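Local structure of anti-sigma-I factor RsgI3 (Clostridium thermocellum, 6QE7) at residues K270-W273 against K279-V282. The protein probably holds the sigma factor SigI3 inactive until its extracellular tandem PA14 domains, the part in this structure, bind plant polysaccharides such as pectin. Numbering follows the deposited sequence.
Sequences KLLW and KKEV
The indole of Trp273 and the carboxylate of Glu281 lie side by side and nearly coplanar, their planes 7° apart. At the pyrrole edge of the ring, and in its plane, sits Glu281 CG, 3.6 Å from Trp273 CD1. The carboxylate follows along the same edge. Trp273 NE1 donates a hydrogen bond of 2.9 Å to Glu281 OE2, nearly straight at 170°. OE2 receives it on its anti lone pair, the one away from OE1. The ring of Tyr210 meets the indole at a slant, and Val283, Pro284 and Asn287 also touch the Trp273 side chain.

Both side chains leave the backbone with CG between N and the carbonyl carbon (chi1 near 60° in both). This matched choice sends them the same way from one face of the sheet. Their backbones form the antiparallel hydrogen-bonded pair: Trp273 N to Glu281 O is 2.8 Å, and Glu281 N to Trp273 O is 3.0 Å. The next pair, Leu272 with Val282, is non-hydrogen-bonded. Here Leu272 CA comes within 3.0 Å of Glu281 O, a CA-H...O contact. The two side chains diverge, with Leu272 CD2 still 4.2 Å from Val282 CG2.

The hairpin joins strand 268-274 to the short strand 281-282 in the second PA14 domain. Strand 208-216 flanks strand 268-274, while Leu271 packs on Ile256 and Val258 of strand 254-263.

Three hydrogen bonds thus tie Trp273 to Glu281. The side-chain bond satisfies the indole N-H and restrains the ring's rotation; the nearby N-H probably favours the charged carboxylate.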
ATOM      1  N   LYS A 270     -24.711  -3.281   0.581  1.00 44.83           N
ATOM      2  CA  LYS A 270     -23.697  -3.084   1.673  1.00 42.99           C
ATOM      3  C   LYS A 270     -22.583  -4.109   1.445  1.00 37.92           C
ATOM      4  O   LYS A 270     -22.948  -5.227   1.051  1.00 36.93           O
ATOM      5  CB  LYS A 270     -24.316  -3.297   3.059  1.00 45.42           C
ATOM      6  CG  LYS A 270     -25.344  -2.270   3.530  1.00 58.15           C
ATOM      7  CD  LYS A 270     -26.126  -2.685   4.792  1.00 67.35           C
ATOM      8  CE  LYS A 270     -26.812  -1.555   5.560  1.00 75.57           C
ATOM      9  NZ  LYS A 270     -27.307  -0.431   4.714  1.00 65.59           N
ATOM     10  N   LEU A 271     -21.303  -3.745   1.693  1.00 37.68           N
ATOM     11  CA  LEU A 271     -20.143  -4.700   1.741  1.00 30.20           C
ATOM     12  C   LEU A 271     -19.674  -4.708   3.183  1.00 30.57           C
ATOM     13  O   LEU A 271     -19.423  -3.606   3.739  1.00 31.87           O
ATOM     14  CB  LEU A 271     -19.021  -4.308   0.759  1.00 30.10           C
ATOM     15  CG  LEU A 271     -17.758  -5.174   0.786  1.00 28.47           C
ATOM     16  CD1 LEU A 271     -18.025  -6.550   0.179  1.00 29.32           C
ATOM     17  CD2 LEU A 271     -16.620  -4.499   0.088  1.00 27.73           C
ATOM     18  N   LEU A 272     -19.751  -5.878   3.800  1.00 30.76           N
ATOM     19  CA  LEU A 272     -19.328  -6.092   5.190  1.00 32.21           C
ATOM     20  C   LEU A 272     -18.109  -6.999   5.191  1.00 31.33           C
ATOM     21  O   LEU A 272     -17.981  -7.787   4.262  1.00 33.15           O
ATOM     22  CB  LEU A 272     -20.486  -6.758   5.926  1.00 36.35           C
ATOM     23  CG  LEU A 272     -21.774  -5.931   5.838  1.00 41.06           C
ATOM     24  CD1 LEU A 272     -22.777  -6.576   4.887  1.00 41.74           C
ATOM     25  CD2 LEU A 272     -22.363  -5.709   7.225  1.00 38.19           C
ATOM     26  N   TRP A 273     -17.366  -6.980   6.281  1.00 27.73           N
ATOM     27  CA  TRP A 273     -16.345  -8.005   6.566  1.00 34.28           C
ATOM     28  C   TRP A 273     -16.452  -8.509   8.010  1.00 29.99           C
ATOM     29  O   TRP A 273     -17.036  -7.836   8.931  1.00 31.51           O
ATOM     30  CB  TRP A 273     -14.920  -7.498   6.260  1.00 36.06           C
ATOM     31  CG  TRP A 273     -14.448  -6.313   7.066  1.00 35.85           C
ATOM     32  CD1 TRP A 273     -15.081  -5.654   8.079  1.00 34.98           C
ATOM     33  CD2 TRP A 273     -13.210  -5.613   6.878  1.00 33.72           C
ATOM     34  NE1 TRP A 273     -14.303  -4.648   8.545  1.00 33.38           N
ATOM     35  CE2 TRP A 273     -13.172  -4.573   7.807  1.00 33.65           C
ATOM     36  CE3 TRP A 273     -12.124  -5.803   6.037  1.00 30.27           C
ATOM     37  CZ2 TRP A 273     -12.090  -3.723   7.928  1.00 33.60           C
ATOM     38  CZ3 TRP A 273     -11.062  -4.938   6.126  1.00 29.42           C
ATOM     39  CH2 TRP A 273     -11.056  -3.909   7.045  1.00 32.73           C
ATOM     40  N   LYS A 279     -14.984  -8.110  14.286  1.00 43.16           N
ATOM     41  CA  LYS A 279     -16.462  -8.252  14.443  1.00 52.97           C
ATOM     42  C   LYS A 279     -17.161  -7.697  13.184  1.00 44.04           C
ATOM     43  O   LYS A 279     -16.714  -6.651  12.624  1.00 36.93           O
ATOM     44  CB  LYS A 279     -17.014  -7.530  15.686  1.00 64.33           C
ATOM     45  CG  LYS A 279     -17.313  -8.417  16.898  1.00 75.37           C
ATOM     46  CD  LYS A 279     -16.098  -9.084  17.534  1.00 69.93           C
ATOM     47  CE  LYS A 279     -16.317 -10.552  17.827  1.00 72.00           C
ATOM     48  NZ  LYS A 279     -15.046 -11.303  17.743  1.00 79.99           N
ATOM     49  N   LYS A 280     -18.210  -8.391  12.751  1.00 40.45           N
ATOM     50  CA  LYS A 280     -18.912  -8.106  11.469  1.00 35.53           C
ATOM     51  C   LYS A 280     -19.272  -6.642  11.419  1.00 33.71           C
ATOM     52  O   LYS A 280     -19.791  -6.122  12.375  1.00 31.57           O
ATOM     53  CB  LYS A 280     -20.155  -8.950  11.239  1.00 41.74           C
ATOM     54  CG  LYS A 280     -20.795  -8.854   9.847  1.00 49.83           C
ATOM     55  CD  LYS A 280     -21.387 -10.167   9.370  1.00 47.64           C
ATOM     56  CE  LYS A 280     -22.698 -10.488  10.021  1.00 47.92           C
ATOM     57  NZ  LYS A 280     -23.769 -10.488   9.006  1.00 56.53           N
ATOM     58  N   GLU A 281     -18.910  -5.988  10.319  1.00 35.50           N
ATOM     59  CA  GLU A 281     -19.269  -4.583  10.130  1.00 33.06           C
ATOM     60  C   GLU A 281     -19.264  -4.279   8.636  1.00 32.03           C
ATOM     61  O   GLU A 281     -18.587  -4.991   7.863  1.00 30.56           O
ATOM     62  CB  GLU A 281     -18.330  -3.699  10.969  1.00 33.36           C
ATOM     63  CG  GLU A 281     -16.852  -3.821  10.581  1.00 35.60           C
ATOM     64  CD  GLU A 281     -15.901  -2.783  11.175  1.00 41.59           C
ATOM     65  OE1 GLU A 281     -16.301  -2.059  12.112  1.00 44.07           O
ATOM     66  OE2 GLU A 281     -14.733  -2.692  10.675  1.00 39.93           O
ATOM     67  N   VAL A 282     -19.909  -3.177   8.272  1.00 30.68           N
ATOM     68  CA  VAL A 282     -19.687  -2.511   6.969  1.00 36.33           C
ATOM     69  C   VAL A 282     -18.165  -2.214   6.866  1.00 34.04           C
ATOM     70  O   VAL A 282     -17.594  -1.663   7.818  1.00 34.01           O
ATOM     71  CB  VAL A 282     -20.564  -1.252   6.830  1.00 38.56           C
ATOM     72  CG1 VAL A 282     -20.247  -0.507   5.541  1.00 40.54           C
ATOM     73  CG2 VAL A 282     -22.064  -1.579   6.882  1.00 37.83           C
TER